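Local structure of heterokaryon incompatibility protein s (Podospora anserina, 2WVQ) at residues A[127-132]-A[198-203]; A[27-32]-A[50-55]. The protein forms the [het-s] prion and, on meeting het-S from incompatible cells, triggers a lethal reaction that prevents viable heterokaryons. The protein carries 2 engineered substitutions. One frame throughout, in Å; residues are numbered along the deposited sequence.

Contact 1: A[127-132]-A[198-203]; sequences RALHRR and EASLTI
Leu129 reaches Ser200 and Ile203 through two nearly eclipsed torsions, chi1 -114° and chi2 18°. On the other side, Ile203 has CG2 anti to its backbone N and CG1 beside that N, chi1 -73°. The two branched side chains meet at an oblique angle. Their methyls make the tight point of the contact: Leu129 CD2 is 3.4 Å from Ile203 CG2, closer than normal van der Waals packing. The off-rotamer Leu129 torsions suggest a tight or imperfectly modelled fit here. The same methyl also lies against the backbone, with Leu129 CD2 3.5 Å from Ser200 O. The fork of Leu129 straddles one carbon of the serine. CD1 and CD2 of Leu129 are each 4.0 Å from Ser200 CB. The Ser200 hydroxyl is not part of this apolar patch; its OG bonds to Asp197 OD1, just before the segment. Leu47 of helix 42-62 touches both Leu129 and Ile203, and Ile125, one turn back from Leu129, packs on Ser200 and Ile203. The nearest CA atoms, those of Leu129 and Ser200, are 7.2 Å apart. This is small apolar helix-to-helix packing between helices 124-140 and 198-207, toward the periphery of the mainly helical globular (HeLo) domain.

Contact 2: A[27-32]-A[50-55]; sequences ACFEYV and DIAKAR. Engineered in segment 27-32: Ala27 (natural residue Asp).
Lys53 lays the start of its side chain over one face of the Phe29 ring. Its CB sits 3.7 Å from the centroid of the Phe29 ring and 15° off the ring normal, a CH-pi contact. With CG anti to the backbone N (chi1 -180°) and the rest extended, the chain then slides back along the phenylalanine. Lys53 CE ends up 3.7 Å from Phe29 CB. Ala52 CB adds an oblique apolar touch, 4.0 Å from Phe29 CZ. Lys53 NZ gives a hydrogen bond of 2.8 Å to Glu30 OE1, as part of a salt bridge. Glu30 OE1 accepts through its anti lone pair, and the two side chains cross at about a right angle. Glu30 has two conformers, so this bond is less certain. A water 3.0 Å from Lys53 NZ accepts a second bond and donates a weak one to Phe29 O. Around the pair, Phe95 of helix 79-108 meets Phe29 edge-to-face. Val167 of helix 157-176 packs on Phe29 and Ala52, and Val137 of helix 124-140 touches Lys53. The backbone of Tyr31 bonds to Trp152, where strand 32-34 runs parallel to strand 152-154.

In the fold
Both contacts are buried, but contact 2 lies about 3 Å from the centre of the chain and contact 1 about 16 Å, measured between centres. Contact 2 is the larger, burying 239 Å² against 127 Å². It combines apolar packing with charge and water, because one lysine runs from the interior to an exposed glutamate. Contact 1 is apolar across its interface. Helix 42-62 serves both: it supplies residues 50-55 to contact 2, and its Leu47 backs contact 1. A direct link joins the two, a probable hydrogen bond of 2.5 Å between His130 ND1 and Asp50 OD1. Helix 124-140 thus meets helix 42-62 through this bond and helix 198-207 through contact 1.

Contact 1: A[127-132]-A[198-203]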
loop_
_atom_site.group_PDB
_atom_site.type_symbol
_atom_site.label_atom_id
_atom_site.label_comp_id
_atom_site.label_asym_id
_atom_site.label_seq_id
_atom_site.Cartn_x
_atom_site.Cartn_y
_atom_site.Cartn_z
ATOM N N ARG A 127 19.115 0.431 22.268
ATOM C CA ARG A 127 19.667 -0.787 21.734
ATOM C C ARG A 127 19.211 -2.039 22.565
ATOM O O ARG A 127 18.892 -3.060 21.977
ATOM C CB ARG A 127 21.171 -0.679 21.531
ATOM C CG ARG A 127 21.854 -1.980 21.096
ATOM C CD ARG A 127 23.380 -1.947 21.234
ATOM N NE ARG A 127 23.944 -0.702 20.732
ATOM C CZ ARG A 127 24.513 0.232 21.482
ATOM N NH1 ARG A 127 24.637 0.078 22.789
ATOM N NH2 ARG A 127 24.970 1.331 20.910
ATOM N N ALA A 128 19.143 -1.933 23.895
ATOM C CA ALA A 128 18.658 -3.034 24.754
ATOM C C ALA A 128 17.179 -3.392 24.486
ATOM O O ALA A 128 16.811 -4.576 24.469
ATOM C CB ALA A 128 18.881 -2.727 26.216
ATOM N N LEU A 129 16.343 -2.360 24.295
ATOM C CA LEU A 129 14.942 -2.544 23.935
ATOM C C LEU A 129 14.819 -3.253 22.575
ATOM O O LEU A 129 14.067 -4.223 22.449
ATOM C CB LEU A 129 14.177 -1.216 23.965
ATOM C CG LEU A 129 13.066 -0.973 25.002
ATOM C CD1 LEU A 129 13.132 -1.929 26.196
ATOM C CD2 LEU A 129 12.963 0.493 25.473
ATOM N N HIS A 130 15.603 -2.799 21.598
ATOM C CA HIS A 130 15.644 -3.386 20.259
ATOM C C HIS A 130 15.967 -4.881 20.356
ATOM O O HIS A 130 15.211 -5.720 19.854
ATOM C CB HIS A 130 16.656 -2.637 19.383
ATOM C CG HIS A 130 16.884 -3.263 18.038
ATOM N ND1 HIS A 130 15.920 -3.298 17.044
ATOM C CD2 HIS A 130 17.973 -3.883 17.529
ATOM C CE1 HIS A 130 16.407 -3.930 15.992
ATOM N NE2 HIS A 130 17.651 -4.298 16.263
ATOM N N ARG A 131 17.053 -5.202 21.055
ATOM C CA ARG A 131 17.439 -6.596 21.253
ATOM C C ARG A 131 16.421 -7.437 22.031
ATOM O O ARG A 131 16.152 -8.556 21.629
ATOM C CB ARG A 131 18.856 -6.697 21.798
ATOM C CG ARG A 131 19.844 -6.298 20.742
ATOM C CD ARG A 131 21.137 -5.800 21.316
ATOM N NE ARG A 131 22.050 -5.519 20.208
ATOM C CZ ARG A 131 23.367 -5.342 20.312
ATOM N NH1 ARG A 131 23.975 -5.390 21.492
ATOM N NH2 ARG A 131 24.072 -5.088 19.213
ATOM N N ARG A 132 15.833 -6.877 23.092
ATOM C CA ARG A 132 14.744 -7.525 23.849
ATOM C C ARG A 132 13.497 -7.809 22.981
ATOM O O ARG A 132 12.949 -8.908 23.008
ATOM C CB ARG A 132 14.369 -6.674 25.078
ATOM C CG ARG A 132 13.045 -7.060 25.752
ATOM C CD ARG A 132 12.914 -6.457 27.149
ATOM N NE ARG A 132 13.566 -7.298 28.152
ATOM C CZ ARG A 132 14.766 -7.067 28.684
ATOM N NH1 ARG A 132 15.472 -5.997 28.328
ATOM N NH2 ARG A 132 15.260 -7.913 29.585
ATOM N N GLU A 198 11.824 2.173 34.924
ATOM C CA GLU A 198 10.842 3.148 34.451
ATOM C C GLU A 198 11.238 3.764 33.100
ATOM O O GLU A 198 10.309 3.929 32.181
ATOM C CB GLU A 198 10.654 4.247 35.495
ATOM C CG GLU A 198 9.331 4.992 35.400
ATOM C CD GLU A 198 9.386 6.166 34.424
ATOM O OE1 GLU A 198 10.051 7.178 34.749
ATOM O OE2 GLU A 198 8.763 6.072 33.322
ATOM N N ALA A 199 12.559 4.119 32.932
ATOM C CA ALA A 199 13.062 4.673 31.650
ATOM C C ALA A 199 12.567 3.860 30.496
ATOM O O ALA A 199 11.770 4.351 29.669
ATOM C CB ALA A 199 14.586 4.736 31.649
ATOM N N SER A 200 13.012 2.599 30.433
ATOM C CA SER A 200 12.679 1.726 29.310
ATOM C C SER A 200 11.174 1.495 29.133
ATOM O O SER A 200 10.693 1.368 27.982
ATOM C CB SER A 200 13.424 0.383 29.432
ATOM O OG SER A 200 14.829 0.568 29.296
ATOM N N LEU A 201 10.427 1.450 30.243
ATOM C CA LEU A 201 8.973 1.213 30.198
ATOM C C LEU A 201 8.183 2.395 29.610
ATOM O O LEU A 201 7.213 2.197 28.862
ATOM C CB LEU A 201 8.431 0.827 31.570
ATOM C CG LEU A 201 8.844 -0.511 32.194
ATOM C CD1 LEU A 201 8.646 -0.501 33.717
ATOM C CD2 LEU A 201 8.084 -1.682 31.588
ATOM N N THR A 202 8.610 3.612 29.938
ATOM C CA THR A 202 8.043 4.842 29.359
ATOM C C THR A 202 8.255 4.878 27.853
ATOM O O THR A 202 7.370 5.297 27.109
ATOM C CB THR A 202 8.703 6.094 29.949
ATOM O OG1 THR A 202 8.745 5.965 31.368
ATOM C CG2 THR A 202 7.922 7.363 29.568
ATOM N N ILE A 203 9.436 4.441 27.424
ATOM C CA ILE A 203 9.787 4.339 25.999
ATOM C C ILE A 203 8.859 3.381 25.229
ATOM O O ILE A 203 8.392 3.698 24.120
ATOM C CB ILE A 203 11.301 3.960 25.804
ATOM C CG1 ILE A 203 12.192 5.163 26.149
ATOM C CG2 ILE A 203 11.576 3.437 24.343
ATOM C CD1 ILE A 203 13.681 4.877 26.083
#

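Contact 2: A[27-32]-A[50-55]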
loop_
_atom_site.group_PDB
_atom_site.type_symbol
_atom_site.label_atom_id
_atom_site.label_comp_id
_atom_site.label_asym_id
_atom_site.label_seq_id
_atom_site.Cartn_x
_atom_site.Cartn_y
_atom_site.Cartn_z
ATOM N N ALA A 27 9.112 -12.715 9.373
ATOM C CA ALA A 27 10.479 -12.696 8.835
ATOM C C ALA A 27 10.797 -11.496 7.916
ATOM O O ALA A 27 11.981 -11.118 7.815
ATOM C CB ALA A 27 10.832 -14.013 8.171
ATOM N N CYS A 28 9.774 -10.888 7.299
ATOM C CA CYS A 28 9.925 -9.667 6.440
ATOM C C CYS A 28 10.586 -8.523 7.159
ATOM O O CYS A 28 11.410 -7.846 6.573
ATOM C CB CYS A 28 8.599 -9.155 5.891
ATOM S SG CYS A 28 7.930 -10.033 4.423
ATOM N N PHE A 29 10.182 -8.299 8.405
ATOM C CA PHE A 29 10.792 -7.315 9.294
ATOM C C PHE A 29 12.329 -7.407 9.496
ATOM O O PHE A 29 12.968 -6.399 9.753
ATOM C CB PHE A 29 10.101 -7.316 10.677
ATOM C CG PHE A 29 8.693 -6.693 10.700
ATOM C CD1 PHE A 29 7.525 -7.505 10.573
ATOM C CD2 PHE A 29 8.538 -5.341 10.915
ATOM C CE1 PHE A 29 6.237 -6.948 10.607
ATOM C CE2 PHE A 29 7.237 -4.766 10.987
ATOM C CZ PHE A 29 6.079 -5.588 10.824
ATOM N N GLU A 30 12.900 -8.594 9.367
ATOM C CA GLU A 30 14.323 -8.802 9.608
ATOM C C GLU A 30 15.220 -8.242 8.499
ATOM O O GLU A 30 16.365 -7.899 8.737
ATOM C CB GLU A 30 14.588 -10.292 9.810
ATOM C CG GLU A 30 14.184 -10.737 11.210
ATOM C CD GLU A 30 13.795 -12.193 11.322
ATOM O OE1 GLU A 30 13.033 -12.503 12.260
ATOM O OE2 GLU A 30 14.261 -13.024 10.508
ATOM N N TYR A 31 14.703 -8.176 7.288
ATOM C CA TYR A 31 15.505 -7.704 6.151
ATOM C C TYR A 31 15.533 -6.164 6.043
ATOM O O TYR A 31 16.203 -5.625 5.137
ATOM C CB TYR A 31 15.020 -8.374 4.859
ATOM C CG TYR A 31 14.994 -9.881 4.978
ATOM C CD1 TYR A 31 13.795 -10.565 5.232
ATOM C CD2 TYR A 31 16.182 -10.632 4.883
ATOM C CE1 TYR A 31 13.775 -11.967 5.366
ATOM C CE2 TYR A 31 16.165 -12.038 5.023
ATOM C CZ TYR A 31 14.957 -12.694 5.258
ATOM O OH TYR A 31 14.937 -14.075 5.372
ATOM N N VAL A 32 14.824 -5.460 6.938
ATOM C CA VAL A 32 14.690 -3.998 6.784
ATOM C C VAL A 32 15.641 -3.073 7.565
ATOM O O VAL A 32 15.769 -3.118 8.790
ATOM C CB VAL A 32 13.206 -3.448 6.581
ATOM C CG1 VAL A 32 12.105 -4.415 7.017
ATOM C CG2 VAL A 32 13.016 -1.986 7.072
ATOM N N ASP A 50 9.984 -2.708 15.437
ATOM C CA ASP A 50 10.143 -3.889 16.311
ATOM C C ASP A 50 8.841 -4.178 17.064
ATOM O O ASP A 50 8.507 -5.335 17.300
ATOM C CB ASP A 50 11.282 -3.706 17.338
ATOM C CG ASP A 50 12.668 -3.411 16.694
ATOM O OD1 ASP A 50 13.508 -2.825 17.411
ATOM O OD2 ASP A 50 12.952 -3.777 15.523
ATOM N N ILE A 51 8.141 -3.122 17.471
ATOM C CA ILE A 51 6.848 -3.239 18.146
ATOM C C ILE A 51 5.742 -3.772 17.245
ATOM O O ILE A 51 4.950 -4.614 17.702
ATOM C CB ILE A 51 6.438 -1.943 18.874
ATOM C CG1 ILE A 51 7.344 -1.724 20.084
ATOM C CG2 ILE A 51 4.978 -1.979 19.329
ATOM C CD1 ILE A 51 7.329 -0.291 20.548
ATOM N N ALA A 52 5.681 -3.314 15.991
ATOM C CA ALA A 52 4.714 -3.860 15.018
ATOM C C ALA A 52 4.979 -5.343 14.774
ATOM O O ALA A 52 4.025 -6.163 14.656
ATOM C CB ALA A 52 4.737 -3.083 13.687
ATOM N N LYS A 53 6.261 -5.695 14.690
ATOM C CA LYS A 53 6.665 -7.091 14.543
ATOM C C LYS A 53 6.285 -7.890 15.807
ATOM O O LYS A 53 5.830 -9.021 15.711
ATOM C CB LYS A 53 8.162 -7.193 14.268
ATOM C CG LYS A 53 8.685 -8.605 14.091
ATOM C CD LYS A 53 10.235 -8.651 14.122
ATOM C CE LYS A 53 10.716 -9.827 13.256
ATOM N NZ LYS A 53 12.158 -10.086 13.416
ATOM N N ALA A 54 6.472 -7.292 16.982
ATOM C CA ALA A 54 6.139 -7.983 18.258
ATOM C C ALA A 54 4.627 -8.224 18.355
ATOM O O ALA A 54 4.166 -9.252 18.869
ATOM C CB ALA A 54 6.626 -7.149 19.481
ATOM N N ARG A 55 3.855 -7.272 17.851
ATOM C CA ARG A 55 2.416 -7.350 17.982
ATOM C C ARG A 55 1.805 -8.371 17.015
ATOM O O ARG A 55 0.835 -9.103 17.377
ATOM C CB ARG A 55 1.783 -5.984 17.836
ATOM C CG ARG A 55 0.327 -5.994 18.270
ATOM C CD ARG A 55 -0.432 -4.903 17.623
ATOM N NE ARG A 55 -1.876 -5.106 17.654
ATOM C CZ ARG A 55 -2.731 -4.348 16.977
ATOM N NH1 ARG A 55 -2.279 -3.340 16.218
ATOM N NH2 ARG A 55 -4.027 -4.597 17.034
HETATM O O HOH W 1 13.410 -7.457 12.865
#